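Local coordinates for hydroxyethylphosphonate dioxygenase (Streptomyces albus, PDB 6B9R), which binds an iron ion and its substrate 2-hydroxyethylphosphonate, which it probably converts with dioxygen into hydroxymethylphosphonate and formate, at residues A240-V245 / A269-P274; R317-G322 / A327-Q332. One frame throughout, in Å; residues are numbered along the deposited sequence.

Overall arrangement
After N-terminal helices the chain runs through the strands and connections that supply the iron ligands H149, Q153 and H190, then enters a helical region. There contact 1 closes a mostly helical loop of 23 residues, bringing helix 264-271 back against helix 238-249 within the predicted Cro/C1-type domain. Only after that loop has closed does contact 2 open: strands 317-320 and 328-332 pair across a seven-residue connection as a hairpin at the edge of an antiparallel sheet. The contacts lie in series, neither nested nor crossed, with centres 41 Å apart and nearest atoms about 23 Å apart. Both reach the second subunit; contact 2 meets R249 and L250 there, at the end of that subunit's helix 238-249.

Contact 1 (A240-V245 / A269-P274); sequences AMLRSV and ALCRTP
L242 and C271 form the apolar heart of this contact, where helix 238-249 packs against the last turn of helix 264-271. With CG anti to the backbone N (chi1 177°), L242 directs its CD2 branch to C271 SG at 3.7 Å; the same methyl reaches L270 CB at 3.8 Å. The two leucine side chains cross obliquely, one methyl, CD2, touching both L270 and C271. All three residues are buried, and L289 and A277 extend the apolar surroundings beside L242 and L270. A small cysteine suits its place, letting the helices come close: the CA atoms of R243 and C271 are 5.8 Å apart.

The solvent side is looser and belongs to R243. Its aliphatic CG lies 3.8 Å from C271 CB, then the chain bends at chi3 (-47°) and brings the guanidinium round to the neighbouring backbone. NH1 donates to C271 O at 2.7 Å, in the guanidinium plane and end-on to the carbonyl though bent at the hydrogen (N-H...O 145°), while A240 CA lies over one face of the group. Arginine suits the place: its aliphatic stem packs on C271 CB while its end still donates to the carbonyl.

The arrangement is consistent with a Cro/C1-type helix-turn-helix domain, in which the first helix packs on the helix pair of the motif. Behind it, M241 and S244 turn to F429 and R428 of the second subunit. The chemistry implies dispersion among the buried side chains and, on the solvent side, a positive group probably stabilised by a backbone carbonyl.

Contact 2 (R317-G322 / A327-Q332); sequences RWSYPG and AYRFTQ
The indole of W318 has F330 CB over one face, a CH-pi contact 3.9 Å from the centroid of its six-membered ring, and Q332 CB in plane at its edge. W318 NE1 meets the edge of the F330 ring, the two ring systems being oblique. On the Y328 ring A327 CB sits over the centre, while Y320 CD1 comes to its edge, 3.8 Å from Y328 CD2. These aromatics line one side of an antiparallel beta hairpin, whose strand 317-320 ends the sheet within this chain.

With CG wedged between backbone N and carbonyl carbon (chi1 69°), W318 leans across the hairpin; NE1 donates to L250 O of the second subunit, and R259 of that subunit makes a cation-pi contact. With an alanine here, L250 O and R259 of that subunit would probably lose donor and ring, and F330 CB its cover. Flat, wide tryptophan suits a site facing both strand and subunit.

On the opposite face R317 and R329 cross with NE and NH1 4.2 Å apart; R329 is balanced by a salt bridge to D348, and R317 NH2 and NH1 donate to the carbonyls of G312 and R313. Water 1 bridges R317 NE and T331 OG1.

At the turn end A327 and Y328 both face Y320, a classic beta bulge: Y320 O accepts from A327 N at 2.7 Å and from Y328 N at 3.0 Å.

Contact 1 (A240-V245 / A269-P274)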
ATOM      1  N   ALA A 240      19.108 -10.905  -2.553  1.00 20.31           N
ATOM      2  CA  ALA A 240      18.140 -10.573  -3.594  1.00 21.83           C
ATOM      3  C   ALA A 240      17.628  -9.148  -3.439  1.00 25.36           C
ATOM      4  O   ALA A 240      17.440  -8.435  -4.433  1.00 21.11           O
ATOM      5  CB  ALA A 240      16.968 -11.555  -3.561  1.00 20.81           C
ATOM      6  N   MET A 241      17.374  -8.741  -2.197  1.00 18.92           N
ATOM      7  CA  MET A 241      16.988  -7.372  -1.880  1.00 18.78           C
ATOM      8  C   MET A 241      18.057  -6.386  -2.339  1.00 20.62           C
ATOM      9  O   MET A 241      17.751  -5.372  -2.976  1.00 16.71           O
ATOM     10  CB  MET A 241      16.754  -7.269  -0.375  1.00 20.49           C
ATOM     11  CG  MET A 241      16.190  -5.964   0.148  1.00 28.89           C
ATOM     12  SD  MET A 241      14.447  -5.814  -0.258  1.00 42.24           S
ATOM     13  CE  MET A 241      14.647  -4.689  -1.611  1.00 20.86           C
ATOM     14  N   LEU A 242      19.324  -6.667  -2.019  1.00 17.00           N
ATOM     15  CA  LEU A 242      20.409  -5.809  -2.479  1.00 17.34           C
ATOM     16  C   LEU A 242      20.457  -5.752  -4.002  1.00 20.00           C
ATOM     17  O   LEU A 242      20.542  -4.666  -4.589  1.00 21.41           O
ATOM     18  CB  LEU A 242      21.739  -6.300  -1.912  1.00 15.94           C
ATOM     19  CG  LEU A 242      22.980  -5.532  -2.374  1.00 18.53           C
ATOM     20  CD1 LEU A 242      22.905  -4.068  -1.924  1.00 27.77           C
ATOM     21  CD2 LEU A 242      24.249  -6.200  -1.844  1.00 19.94           C
ATOM     22  N   ARG A 243      20.385  -6.911  -4.671  1.00 16.36           N
ATOM     23  CA  ARG A 243      20.363  -6.893  -6.137  1.00 23.35           C
ATOM     24  C   ARG A 243      19.191  -6.067  -6.661  1.00 22.02           C
ATOM     25  O   ARG A 243      19.316  -5.341  -7.658  1.00 17.88           O
ATOM     26  CB  ARG A 243      20.286  -8.315  -6.703  1.00 19.38           C
ATOM     27  CG  ARG A 243      21.538  -9.175  -6.468  1.00 18.32           C
ATOM     28  CD  ARG A 243      21.523 -10.425  -7.331  1.00 20.62           C
ATOM     29  NE  ARG A 243      20.244 -11.141  -7.299  1.00 21.51           N
ATOM     30  CZ  ARG A 243      19.933 -12.088  -6.413  1.00 30.43           C
ATOM     31  NH1 ARG A 243      20.797 -12.428  -5.464  1.00 24.21           N
ATOM     32  NH2 ARG A 243      18.758 -12.696  -6.468  1.00 31.96           N
ATOM     33  N   SER A 244      18.039  -6.168  -6.000  1.00 20.01           N
ATOM     34  CA  SER A 244      16.861  -5.451  -6.479  1.00 21.68           C
ATOM     35  C   SER A 244      17.037  -3.938  -6.363  1.00 20.52           C
ATOM     36  O   SER A 244      16.636  -3.187  -7.270  1.00 18.39           O
ATOM     37  CB  SER A 244      15.622  -5.919  -5.711  1.00 26.51           C
ATOM     38  OG  SER A 244      14.457  -5.276  -6.199  1.00 30.20           O
ATOM     39  N   VAL A 245      17.623  -3.464  -5.261  1.00 16.33           N
ATOM     40  CA  VAL A 245      17.835  -2.025  -5.109  1.00 18.48           C
ATOM     41  C   VAL A 245      18.918  -1.549  -6.067  1.00 18.54           C
ATOM     42  O   VAL A 245      18.825  -0.451  -6.632  1.00 17.63           O
ATOM     43  CB  VAL A 245      18.161  -1.676  -3.642  1.00 18.13           C
ATOM     44  CG1 VAL A 245      18.368  -0.173  -3.479  1.00 18.80           C
ATOM     45  CG2 VAL A 245      17.023  -2.141  -2.732  1.00 20.21           C
ATOM     46  N   ALA A 269      29.938 -10.593  -3.280  1.00 22.68           N
ATOM     47  CA  ALA A 269      29.606 -11.673  -2.358  1.00 26.56           C
ATOM     48  C   ALA A 269      28.281 -11.416  -1.646  1.00 28.78           C
ATOM     49  O   ALA A 269      27.479 -12.340  -1.463  1.00 26.25           O
ATOM     50  CB  ALA A 269      30.737 -11.854  -1.346  1.00 25.50           C
ATOM     51  N   LEU A 270      28.023 -10.164  -1.248  1.00 22.72           N
ATOM     52  CA  LEU A 270      26.750  -9.869  -0.600  1.00 19.97           C
ATOM     53  C   LEU A 270      25.575 -10.030  -1.557  1.00 22.55           C
ATOM     54  O   LEU A 270      24.463 -10.333  -1.115  1.00 25.09           O
ATOM     55  CB  LEU A 270      26.768  -8.455  -0.007  1.00 25.13           C
ATOM     56  CG  LEU A 270      27.731  -8.243   1.162  1.00 22.64           C
ATOM     57  CD1 LEU A 270      27.846  -6.770   1.504  1.00 25.41           C
ATOM     58  CD2 LEU A 270      27.276  -9.049   2.380  1.00 20.51           C
ATOM     59  N   CYS A 271      25.791  -9.835  -2.864  1.00 22.88           N
ATOM     60  CA  CYS A 271      24.709 -10.039  -3.819  1.00 24.60           C
ATOM     61  C   CYS A 271      24.336 -11.510  -3.971  1.00 25.35           C
ATOM     62  O   CYS A 271      23.231 -11.810  -4.437  1.00 28.32           O
ATOM     63  CB  CYS A 271      25.085  -9.438  -5.182  1.00 20.58           C
ATOM     64  SG  CYS A 271      25.002  -7.631  -5.191  1.00 27.00           S
ATOM     65  N   ARG A 272      25.207 -12.426  -3.552  1.00 26.40           N
ATOM     66  CA  ARG A 272      25.027 -13.853  -3.788  1.00 29.13           C
ATOM     67  C   ARG A 272      24.645 -14.627  -2.536  1.00 29.47           C
ATOM     68  O   ARG A 272      24.696 -15.862  -2.551  1.00 30.83           O
ATOM     69  CB  ARG A 272      26.306 -14.461  -4.367  1.00 35.29           C
ATOM     70  CG  ARG A 272      26.734 -13.909  -5.707  1.00 37.55           C
ATOM     71  CD  ARG A 272      27.933 -14.692  -6.237  1.00 42.78           C
ATOM     72  NE  ARG A 272      29.219 -14.063  -5.937  1.00 46.69           N
ATOM     73  CZ  ARG A 272      30.049 -14.453  -4.973  1.00 51.44           C
ATOM     74  NH1 ARG A 272      31.196 -13.809  -4.796  1.00 44.80           N
ATOM     75  NH2 ARG A 272      29.740 -15.480  -4.190  1.00 53.52           N
ATOM     76  N   THR A 273      24.289 -13.954  -1.450  1.00 24.06           N
ATOM     77  CA  THR A 273      23.966 -14.704  -0.252  1.00 25.56           C
ATOM     78  C   THR A 273      22.676 -14.188   0.374  1.00 22.11           C
ATOM     79  O   THR A 273      22.381 -12.989   0.306  1.00 25.21           O
ATOM     80  CB  THR A 273      25.117 -14.638   0.766  1.00 26.71           C
ATOM     81  OG1 THR A 273      24.764 -15.397   1.928  1.00 28.77           O
ATOM     82  CG2 THR A 273      25.426 -13.201   1.175  1.00 24.58           C
ATOM     83  N   PRO A 274      21.877 -15.073   0.969  1.00 24.44           N
ATOM     84  CA  PRO A 274      20.688 -14.613   1.697  1.00 25.72           C
ATOM     85  C   PRO A 274      21.018 -13.935   3.009  1.00 21.40           C
ATOM     86  O   PRO A 274      20.199 -13.147   3.494  1.00 21.27           O
ATOM     87  CB  PRO A 274      19.889 -15.904   1.921  1.00 23.63           C
ATOM     88  CG  PRO A 274      20.914 -16.981   1.866  1.00 29.09           C
ATOM     89  CD  PRO A 274      21.949 -16.541   0.889  1.00 25.45           C
TER

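Contact 2 (R317-G322 / A327-Q332)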
ATOM      1  N   ARG A 317       2.701 -14.745  28.309  1.00 15.93           N
ATOM      2  CA  ARG A 317       1.640 -14.141  29.108  1.00 15.44           C
ATOM      3  C   ARG A 317       2.199 -12.976  29.903  1.00 14.97           C
ATOM      4  O   ARG A 317       3.314 -13.058  30.429  1.00 17.75           O
ATOM      5  CB  ARG A 317       1.015 -15.153  30.068  1.00 19.19           C
ATOM      6  CG  ARG A 317       0.134 -16.184  29.393  1.00 21.07           C
ATOM      7  CD  ARG A 317      -0.164 -17.325  30.361  1.00 24.15           C
ATOM      8  NE  ARG A 317      -1.111 -18.259  29.772  1.00 33.58           N
ATOM      9  CZ  ARG A 317      -0.756 -19.316  29.050  1.00 31.68           C
ATOM     10  NH1 ARG A 317       0.523 -19.566  28.839  1.00 26.26           N
ATOM     11  NH2 ARG A 317      -1.678 -20.123  28.541  1.00 42.89           N
ATOM     12  N   TRP A 318       1.434 -11.887  29.983  1.00 17.80           N
ATOM     13  CA  TRP A 318       1.851 -10.751  30.791  1.00 19.19           C
ATOM     14  C   TRP A 318       0.627  -9.923  31.150  1.00 14.75           C
ATOM     15  O   TRP A 318      -0.459 -10.104  30.597  1.00 18.78           O
ATOM     16  CB  TRP A 318       2.913  -9.897  30.080  1.00 18.49           C
ATOM     17  CG  TRP A 318       2.437  -9.127  28.875  1.00 16.32           C
ATOM     18  CD1 TRP A 318       2.209  -7.782  28.809  1.00 18.03           C
ATOM     19  CD2 TRP A 318       2.164  -9.646  27.563  1.00 14.20           C
ATOM     20  NE1 TRP A 318       1.804  -7.435  27.542  1.00 21.06           N
ATOM     21  CE2 TRP A 318       1.760  -8.561  26.761  1.00 17.20           C
ATOM     22  CE3 TRP A 318       2.196 -10.928  26.999  1.00 17.76           C
ATOM     23  CZ2 TRP A 318       1.407  -8.709  25.415  1.00 17.63           C
ATOM     24  CZ3 TRP A 318       1.847 -11.083  25.669  1.00 22.28           C
ATOM     25  CH2 TRP A 318       1.455  -9.968  24.883  1.00 18.42           C
ATOM     26  N   SER A 319       0.823  -9.026  32.107  1.00 18.84           N
ATOM     27  CA  SER A 319      -0.249  -8.241  32.700  1.00 17.17           C
ATOM     28  C   SER A 319      -0.113  -6.780  32.304  1.00 21.78           C
ATOM     29  O   SER A 319       0.988  -6.283  32.052  1.00 19.21           O
ATOM     30  CB  SER A 319      -0.237  -8.355  34.222  1.00 19.56           C
ATOM     31  OG  SER A 319      -0.716  -9.612  34.612  1.00 22.83           O
ATOM     32  N   TYR A 320      -1.248  -6.094  32.269  1.00 15.44           N
ATOM     33  CA  TYR A 320      -1.270  -4.690  31.871  1.00 17.54           C
ATOM     34  C   TYR A 320      -2.121  -3.910  32.865  1.00 19.34           C
ATOM     35  O   TYR A 320      -3.253  -4.318  33.156  1.00 22.40           O
ATOM     36  CB  TYR A 320      -1.823  -4.522  30.445  1.00 22.20           C
ATOM     37  CG  TYR A 320      -1.742  -3.093  29.966  1.00 19.59           C
ATOM     38  CD1 TYR A 320      -2.734  -2.179  30.289  1.00 22.44           C
ATOM     39  CD2 TYR A 320      -0.656  -2.651  29.228  1.00 29.24           C
ATOM     40  CE1 TYR A 320      -2.652  -0.855  29.875  1.00 24.76           C
ATOM     41  CE2 TYR A 320      -0.564  -1.330  28.804  1.00 32.83           C
ATOM     42  CZ  TYR A 320      -1.562  -0.440  29.132  1.00 34.52           C
ATOM     43  OH  TYR A 320      -1.466   0.867  28.713  1.00 40.88           O
ATOM     44  N   PRO A 321      -1.636  -2.765  33.378  1.00 19.12           N
ATOM     45  CA  PRO A 321      -0.372  -2.138  32.968  1.00 17.42           C
ATOM     46  C   PRO A 321       0.842  -2.759  33.639  1.00 19.72           C
ATOM     47  O   PRO A 321       1.972  -2.421  33.318  1.00 20.02           O
ATOM     48  CB  PRO A 321      -0.545  -0.688  33.412  1.00 19.99           C
ATOM     49  CG  PRO A 321      -1.428  -0.788  34.618  1.00 27.41           C
ATOM     50  CD  PRO A 321      -2.366  -1.942  34.360  1.00 24.16           C
ATOM     51  N   GLY A 322       0.601  -3.676  34.558  1.00 18.69           N
ATOM     52  CA  GLY A 322       1.683  -4.351  35.235  1.00 20.01           C
ATOM     53  C   GLY A 322       1.164  -5.238  36.342  1.00 20.41           C
ATOM     54  O   GLY A 322      -0.008  -5.179  36.725  1.00 23.14           O
ATOM     55  N   ALA A 327      -4.968  -4.768  35.189  1.00 16.65           N
ATOM     56  CA  ALA A 327      -6.313  -4.619  34.653  1.00 20.81           C
ATOM     57  C   ALA A 327      -6.639  -5.697  33.636  1.00 18.32           C
ATOM     58  O   ALA A 327      -7.798  -6.116  33.526  1.00 19.82           O
ATOM     59  CB  ALA A 327      -6.476  -3.241  34.003  1.00 16.72           C
ATOM     60  N   TYR A 328      -5.640  -6.135  32.880  1.00 15.06           N
ATOM     61  CA  TYR A 328      -5.816  -7.147  31.852  1.00 14.99           C
ATOM     62  C   TYR A 328      -4.662  -8.123  31.944  1.00 14.82           C
ATOM     63  O   TYR A 328      -3.553  -7.752  32.338  1.00 17.70           O
ATOM     64  CB  TYR A 328      -5.820  -6.553  30.419  1.00 15.11           C
ATOM     65  CG  TYR A 328      -6.620  -5.287  30.280  1.00 15.61           C
ATOM     66  CD1 TYR A 328      -7.992  -5.292  30.464  1.00 16.80           C
ATOM     67  CD2 TYR A 328      -6.001  -4.085  29.959  1.00 22.31           C
ATOM     68  CE1 TYR A 328      -8.731  -4.119  30.342  1.00 22.39           C
ATOM     69  CE2 TYR A 328      -6.726  -2.918  29.817  1.00 21.14           C
ATOM     70  CZ  TYR A 328      -8.090  -2.944  29.998  1.00 23.27           C
ATOM     71  OH  TYR A 328      -8.810  -1.787  29.870  1.00 19.24           O
ATOM     72  N   ARG A 329      -4.915  -9.361  31.541  1.00 14.76           N
ATOM     73  CA  ARG A 329      -3.843 -10.332  31.358  1.00 14.72           C
ATOM     74  C   ARG A 329      -3.880 -10.755  29.900  1.00 17.59           C
ATOM     75  O   ARG A 329      -4.917 -11.216  29.411  1.00 20.99           O
ATOM     76  CB  ARG A 329      -3.998 -11.532  32.298  1.00 18.60           C
ATOM     77  CG  ARG A 329      -2.693 -12.311  32.514  1.00 19.37           C
ATOM     78  CD  ARG A 329      -2.425 -13.283  31.372  1.00 22.60           C
ATOM     79  NE  ARG A 329      -3.501 -14.268  31.263  1.00 26.82           N
ATOM     80  CZ  ARG A 329      -3.565 -15.414  31.935  1.00 29.35           C
ATOM     81  NH1 ARG A 329      -2.600 -15.772  32.791  1.00 17.03           N
ATOM     82  NH2 ARG A 329      -4.602 -16.218  31.745  1.00 25.04           N
ATOM     83  N   PHE A 330      -2.771 -10.558  29.199  1.00 16.05           N
ATOM     84  CA  PHE A 330      -2.705 -10.866  27.779  1.00 14.01           C
ATOM     85  C   PHE A 330      -1.990 -12.188  27.554  1.00 17.23           C
ATOM     86  O   PHE A 330      -1.034 -12.509  28.265  1.00 17.95           O
ATOM     87  CB  PHE A 330      -1.969  -9.779  27.000  1.00 14.99           C
ATOM     88  CG  PHE A 330      -2.597  -8.416  27.072  1.00 20.55           C
ATOM     89  CD1 PHE A 330      -3.903  -8.199  26.653  1.00 25.02           C
ATOM     90  CD2 PHE A 330      -1.852  -7.331  27.501  1.00 19.65           C
ATOM     91  CE1 PHE A 330      -4.460  -6.915  26.694  1.00 21.68           C
ATOM     92  CE2 PHE A 330      -2.404  -6.054  27.540  1.00 20.40           C
ATOM     93  CZ  PHE A 330      -3.711  -5.854  27.142  1.00 20.62           C
ATOM     94  N   THR A 331      -2.442 -12.929  26.540  1.00 15.02           N
ATOM     95  CA  THR A 331      -1.766 -14.118  26.043  1.00 16.30           C
ATOM     96  C   THR A 331      -1.506 -13.913  24.556  1.00 21.49           C
ATOM     97  O   THR A 331      -2.429 -13.571  23.807  1.00 17.22           O
ATOM     98  CB  THR A 331      -2.604 -15.381  26.270  1.00 16.31           C
ATOM     99  OG1 THR A 331      -2.869 -15.546  27.672  1.00 18.79           O
ATOM    100  CG2 THR A 331      -1.856 -16.617  25.775  1.00 17.36           C
ATOM    101  N   GLN A 332      -0.257 -14.104  24.135  1.00 17.35           N
ATOM    102  CA  GLN A 332       0.125 -13.881  22.741  1.00 18.40           C
ATOM    103  C   GLN A 332      -0.238 -15.101  21.901  1.00 15.86           C
ATOM    104  O   GLN A 332       0.192 -16.221  22.201  1.00 22.66           O
ATOM    105  CB  GLN A 332       1.623 -13.583  22.644  1.00 23.09           C
ATOM    106  CG  GLN A 332       2.179 -13.517  21.209  1.00 26.51           C
ATOM    107  CD  GLN A 332       3.711 -13.503  21.169  1.00 35.95           C
ATOM    108  OE1 GLN A 332       4.360 -12.809  21.954  1.00 33.54           O
ATOM    109  NE2 GLN A 332       4.291 -14.287  20.257  1.00 33.01           N
TER
HETATM  110  O   HOH W   1      -3.845 -17.830  28.647  1.00 28.95           O